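Local coordinates for glucosidase (Croceicoccus marinus, PDB 5Z3K), which probably hydrolyses O-glycosidic bonds, acting as a beta-glucosidase of glycoside hydrolase family 39, at residues D4-L9 against G420-T425; I372-Y377 against N468-S473. All coordinates share one frame; numbering follows the deposited sequence.

Contact 1: D4-L9 against G420-T425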
loop_
_atom_site.group_PDB
_atom_site.type_symbol
_atom_site.label_atom_id
_atom_site.label_comp_id
_atom_site.label_asym_id
_atom_site.label_seq_id
_atom_site.Cartn_x
_atom_site.Cartn_y
_atom_site.Cartn_z
ATOM N N ASP A 4 15.277 -3.302 32.584
ATOM C CA ASP A 4 14.014 -2.886 31.984
ATOM C C ASP A 4 14.044 -1.421 31.557
ATOM O O ASP A 4 13.991 -0.513 32.389
ATOM C CB ASP A 4 12.857 -3.125 32.958
ATOM C CG ASP A 4 12.198 -4.467 32.747
ATOM O OD1 ASP A 4 12.701 -5.240 31.900
ATOM O OD2 ASP A 4 11.180 -4.748 33.422
ATOM N N LEU A 5 14.148 -1.199 30.250
ATOM C CA LEU A 5 14.090 0.138 29.682
ATOM C C LEU A 5 12.651 0.467 29.308
ATOM O O LEU A 5 12.004 -0.295 28.580
ATOM C CB LEU A 5 14.999 0.236 28.463
ATOM C CG LEU A 5 16.444 -0.137 28.774
ATOM C CD1 LEU A 5 17.209 -0.390 27.496
ATOM C CD2 LEU A 5 17.087 0.968 29.593
ATOM N N ILE A 6 12.152 1.593 29.815
ATOM C CA ILE A 6 10.763 1.992 29.636
ATOM C C ILE A 6 10.747 3.275 28.822
ATOM O O ILE A 6 11.332 4.285 29.233
ATOM C CB ILE A 6 10.043 2.177 30.982
ATOM C CG1 ILE A 6 10.164 0.909 31.842
ATOM C CG2 ILE A 6 8.585 2.567 30.769
ATOM C CD1 ILE A 6 9.383 -0.297 31.313
ATOM N N ALA A 7 10.081 3.236 27.671
ATOM C CA ALA A 7 9.920 4.429 26.858
ATOM C C ALA A 7 8.885 5.362 27.477
ATOM O O ALA A 7 7.894 4.925 28.067
ATOM C CB ALA A 7 9.508 4.052 25.436
ATOM N N LYS A 8 9.110 6.666 27.323
ATOM C CA LYS A 8 8.246 7.684 27.913
ATOM C C LYS A 8 7.591 8.497 26.805
ATOM O O LYS A 8 8.272 9.240 26.089
ATOM C CB LYS A 8 9.053 8.580 28.860
ATOM C CG LYS A 8 9.362 7.881 30.181
ATOM C CD LYS A 8 10.491 8.569 30.914
ATOM C CE LYS A 8 10.815 7.876 32.232
ATOM N NZ LYS A 8 11.939 8.572 32.929
ATOM N N LEU A 9 6.267 8.381 26.680
ATOM C CA LEU A 9 5.518 9.008 25.602
ATOM C C LEU A 9 4.534 10.014 26.168
ATOM O O LEU A 9 3.967 9.805 27.243
ATOM C CB LEU A 9 4.756 7.972 24.767
ATOM C CG LEU A 9 5.627 6.917 24.098
ATOM C CD1 LEU A 9 4.784 5.754 23.586
ATOM C CD2 LEU A 9 6.394 7.588 22.973
ATOM N N GLY A 420 15.818 -1.256 22.632
ATOM C CA GLY A 420 15.558 -2.394 23.487
ATOM C C GLY A 420 14.558 -2.156 24.593
ATOM O O GLY A 420 14.597 -2.870 25.602
ATOM N N TYR A 421 13.654 -1.186 24.434
ATOM C CA TYR A 421 12.571 -1.005 25.394
ATOM C C TYR A 421 11.817 -2.308 25.628
ATOM O O TYR A 421 11.553 -3.074 24.696
ATOM C CB TYR A 421 11.575 0.044 24.908
ATOM C CG TYR A 421 12.134 1.436 24.770
ATOM C CD1 TYR A 421 12.688 2.093 25.859
ATOM C CD2 TYR A 421 12.075 2.105 23.554
ATOM C CE1 TYR A 421 13.182 3.377 25.743
ATOM C CE2 TYR A 421 12.572 3.391 23.427
ATOM C CZ TYR A 421 13.129 4.015 24.526
ATOM O OH TYR A 421 13.613 5.287 24.397
ATOM N N SER A 422 11.456 -2.540 26.882
ATOM C CA SER A 422 10.588 -3.641 27.260
ATOM C C SER A 422 9.178 -3.170 27.577
ATOM O O SER A 422 8.298 -4.001 27.818
ATOM C CB SER A 422 11.178 -4.380 28.464
ATOM O OG SER A 422 11.180 -3.547 29.609
ATOM N N GLY A 423 8.943 -1.864 27.574
ATOM C CA GLY A 423 7.619 -1.340 27.845
ATOM C C GLY A 423 7.616 0.163 27.688
ATOM O O GLY A 423 8.606 0.771 27.274
ATOM N N TYR A 424 6.477 0.761 28.022
ATOM C CA TYR A 424 6.281 2.187 27.818
ATOM C C TYR A 424 5.364 2.716 28.907
ATOM O O TYR A 424 4.567 1.979 29.498
ATOM C CB TYR A 424 5.680 2.483 26.424
ATOM C CG TYR A 424 4.248 2.010 26.302
ATOM C CD1 TYR A 424 3.186 2.829 26.680
ATOM C CD2 TYR A 424 3.953 0.722 25.850
ATOM C CE1 TYR A 424 1.878 2.385 26.605
ATOM C CE2 TYR A 424 2.646 0.282 25.759
ATOM C CZ TYR A 424 1.616 1.114 26.137
ATOM O OH TYR A 424 0.312 0.672 26.063
ATOM N N THR A 425 5.468 4.009 29.160
ATOM C CA THR A 425 4.399 4.719 29.839
ATOM C C THR A 425 4.025 5.903 28.961
ATOM O O THR A 425 4.882 6.471 28.287
ATOM C CB THR A 425 4.787 5.159 31.261
ATOM O OG1 THR A 425 3.672 5.824 31.866
ATOM C CG2 THR A 425 5.992 6.095 31.227
HETATM O O HOH W 1 14.758 -3.541 28.283
#
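Ala7 O is approached by two groups of the neighbouring strand: it accepts a hydrogen bond from Thr425 N at 2.8 Å and a CA-H...O contact from Tyr424 CA at 3.2 Å. Ala7 N donates in turn to Gly423 O (2.9 Å), and Leu9 N to Thr425 O (2.9 Å), the bonding pattern of a parallel pair. The two strand segments run at 30° to each other. Toward the N terminus the spacing changes. Leu5 O binds Ser422 N at 2.9 Å, one residue earlier than an even ladder would give. Just before this shift Tyr421 folds across the pair: its CG stands anti to the carbonyl carbon (chi1 -64°), and Ala7 CB lies over the ring centre, 3.5 Å from the centroid and almost exactly on the ring normal, a CH-pi contact. Phe357 meets the same tyrosine ring edge-to-face. Beyond the ladder a water bridges the ends, accepting from Leu5 N and donating to Gly420 O at 2.8 Å, while Ser422 OG gives Asp4 OD1 only a weak bond. Gly423 lies under Ile6 CD1, which is 4.0 Å from Gly423 CA; a CB there would be tight against that methyl. The arrangement is a parallel strand pair within a mixed sheet that is otherwise antiparallel, part of the beta domain that accompanies the (beta/alpha)8 barrel, as in other GH39 enzymes.

Contact 2: I372-Y377 against N468-S473; sequences ILISNY and NKLAVS
Asn376 reaches from the end of its strand into the turn around Leu470, Ala471 and Val472, and each of its side-chain atoms meets something there. CB lies 3.8 Å from Ala471 O. CG is anti to the backbone N (chi1 -167°), which sets it 3.8 Å from Val472 CA. OD1 rests against a methyl, Val472 CG1, at 3.7 Å. At the tip ND2 donates to Leu470 O at 2.9 Å. That acceptor lies only 7° out of the amide plane, so the bond is well directed from the donor side, though the donor stands somewhat tilted from the carbonyl plane. ND2 also bonds Tyr421 O, so one amide nitrogen serves two backbone carbonyls. An alanine here would probably leave Leu470 O and Tyr421 O without this shared donor and let the turn shift. The backbone adds a second hold: Ser473 N donates to Asn376 O over a short 2.6 Å, but the bond is bent (136° at the hydrogen), and Val472 CA approaches the same oxygen at 3.4 Å. Two residues back, Ile374 CG2 packs on Leu470 CD2 at 3.8 Å, the side chains crossing obliquely. The strand end thus lies between two layers. Ile374 also touches Tyr424 of strand 423-429, whereas Ser375 and Ser473 bond Ala282 O and Asp279 of helix 277-291, and strand 474-482 pairs alongside.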
loop_
_atom_site.group_PDB
_atom_site.type_symbol
_atom_site.label_atom_id
_atom_site.label_comp_id
_atom_site.label_asym_id
_atom_site.label_seq_id
_atom_site.Cartn_x
_atom_site.Cartn_y
_atom_site.Cartn_z
ATOM N N ILE A 372 -3.792 5.973 19.592
ATOM C CA ILE A 372 -2.341 6.066 19.761
ATOM C C ILE A 372 -1.748 4.714 19.397
ATOM O O ILE A 372 -2.007 3.707 20.073
ATOM C CB ILE A 372 -1.929 6.482 21.182
ATOM C CG1 ILE A 372 -2.518 7.849 21.555
ATOM C CG2 ILE A 372 -0.405 6.511 21.273
ATOM C CD1 ILE A 372 -3.597 7.777 22.659
ATOM N N LEU A 373 -0.968 4.690 18.324
ATOM C CA LEU A 373 -0.397 3.473 17.767
ATOM C C LEU A 373 1.083 3.425 18.112
ATOM O O LEU A 373 1.786 4.419 17.928
ATOM C CB LEU A 373 -0.584 3.453 16.249
ATOM C CG LEU A 373 0.012 2.247 15.536
ATOM C CD1 LEU A 373 -0.840 0.991 15.838
ATOM C CD2 LEU A 373 0.063 2.496 14.054
ATOM N N ILE A 374 1.547 2.284 18.617
ATOM C CA ILE A 374 2.926 2.104 19.045
ATOM C C ILE A 374 3.445 0.789 18.488
ATOM O O ILE A 374 2.839 -0.263 18.717
ATOM C CB ILE A 374 3.055 2.091 20.582
ATOM C CG1 ILE A 374 2.443 3.346 21.206
ATOM C CG2 ILE A 374 4.521 1.891 20.986
ATOM C CD1 ILE A 374 2.195 3.201 22.706
ATOM N N SER A 375 4.581 0.835 17.797
ATOM C CA SER A 375 5.259 -0.387 17.373
ATOM C C SER A 375 6.656 -0.410 17.962
ATOM O O SER A 375 7.375 0.594 17.902
ATOM C CB SER A 375 5.338 -0.515 15.852
ATOM O OG SER A 375 5.985 -1.735 15.483
ATOM N N ASN A 376 7.030 -1.552 18.526
ATOM C CA ASN A 376 8.372 -1.790 19.044
ATOM C C ASN A 376 9.033 -2.807 18.118
ATOM O O ASN A 376 8.839 -4.017 18.270
ATOM C CB ASN A 376 8.306 -2.287 20.494
ATOM C CG ASN A 376 9.655 -2.252 21.181
ATOM O OD1 ASN A 376 10.633 -1.748 20.623
ATOM N ND2 ASN A 376 9.715 -2.775 22.396
ATOM N N TYR A 377 9.798 -2.311 17.147
ATOM C CA TYR A 377 10.425 -3.138 16.126
ATOM C C TYR A 377 11.942 -3.017 16.205
ATOM O O TYR A 377 12.477 -1.912 16.318
ATOM C CB TYR A 377 9.956 -2.737 14.712
ATOM C CG TYR A 377 10.719 -3.494 13.650
ATOM C CD1 TYR A 377 10.361 -4.795 13.315
ATOM C CD2 TYR A 377 11.838 -2.943 13.036
ATOM C CE1 TYR A 377 11.069 -5.506 12.380
ATOM C CE2 TYR A 377 12.565 -3.659 12.103
ATOM C CZ TYR A 377 12.170 -4.943 11.783
ATOM O OH TYR A 377 12.878 -5.661 10.845
ATOM N N ASN A 468 2.383 -0.169 29.901
ATOM C CA ASN A 468 2.316 -1.590 29.598
ATOM C C ASN A 468 3.704 -2.105 29.294
ATOM O O ASN A 468 4.586 -1.350 28.864
ATOM C CB ASN A 468 1.390 -1.884 28.410
ATOM C CG ASN A 468 -0.066 -1.887 28.802
ATOM O OD1 ASN A 468 -0.815 -0.954 28.479
ATOM N ND2 ASN A 468 -0.476 -2.919 29.536
ATOM N N LYS A 469 3.893 -3.403 29.521
ATOM C CA LYS A 469 5.035 -4.081 28.933
ATOM C C LYS A 469 4.734 -4.332 27.464
ATOM O O LYS A 469 3.605 -4.679 27.103
ATOM C CB LYS A 469 5.340 -5.392 29.659
ATOM C CG LYS A 469 5.380 -5.272 31.183
ATOM C CD LYS A 469 6.615 -4.546 31.650
ATOM C CE LYS A 469 6.931 -4.863 33.116
ATOM N NZ LYS A 469 6.402 -3.823 34.044
ATOM N N LEU A 470 5.739 -4.118 26.620
ATOM C CA LEU A 470 5.576 -4.256 25.169
ATOM C C LEU A 470 6.957 -4.612 24.628
ATOM O O LEU A 470 7.732 -3.729 24.261
ATOM C CB LEU A 470 5.027 -2.980 24.538
ATOM C CG LEU A 470 4.871 -3.008 23.009
ATOM C CD1 LEU A 470 3.779 -3.981 22.575
ATOM C CD2 LEU A 470 4.614 -1.609 22.444
ATOM N N ALA A 471 7.260 -5.910 24.614
ATOM C CA ALA A 471 8.555 -6.370 24.138
ATOM C C ALA A 471 8.706 -6.078 22.653
ATOM O O ALA A 471 7.739 -5.779 21.943
ATOM C CB ALA A 471 8.734 -7.866 24.388
ATOM N N VAL A 472 9.946 -6.194 22.171
ATOM C CA VAL A 472 10.186 -6.004 20.744
ATOM C C VAL A 472 9.319 -6.965 19.940
ATOM O O VAL A 472 8.945 -8.052 20.406
ATOM C CB VAL A 472 11.670 -6.180 20.378
ATOM C CG1 VAL A 472 12.451 -4.972 20.845
ATOM C CG2 VAL A 472 12.233 -7.447 20.985
ATOM N N SER A 473 8.988 -6.546 18.717
ATOM C CA SER A 473 8.093 -7.274 17.812
ATOM C C SER A 473 6.664 -7.303 18.353
ATOM O O SER A 473 5.990 -8.339 18.324
ATOM C CB SER A 473 8.605 -8.688 17.518
ATOM O OG SER A 473 9.949 -8.660 17.042
#

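In the fold
From the N terminus, the chain lays down 4-9, passes through the parallel eight-stranded barrel and its helices, and returns in strands 345-350, 357-363 and 369-376, the last carrying 372-377. It then reaches 420-425, where contact 1 closes a loop of 410 residues that includes the whole barrel. Contact 2 closes only when 468-473 arrives, after 90 helix-free residues, so the two loops cross. The contacts lie about 9 Å apart, centre to centre. Probable hydrogen bonds Ser422 O to Leu470 N and Tyr424 N to Asn468 O join them directly, and Leu9 packs on Ile374. Together they tie the N-terminal strand to late strands of the same mixed sheet, with contact 2 also bordering helix 277-291.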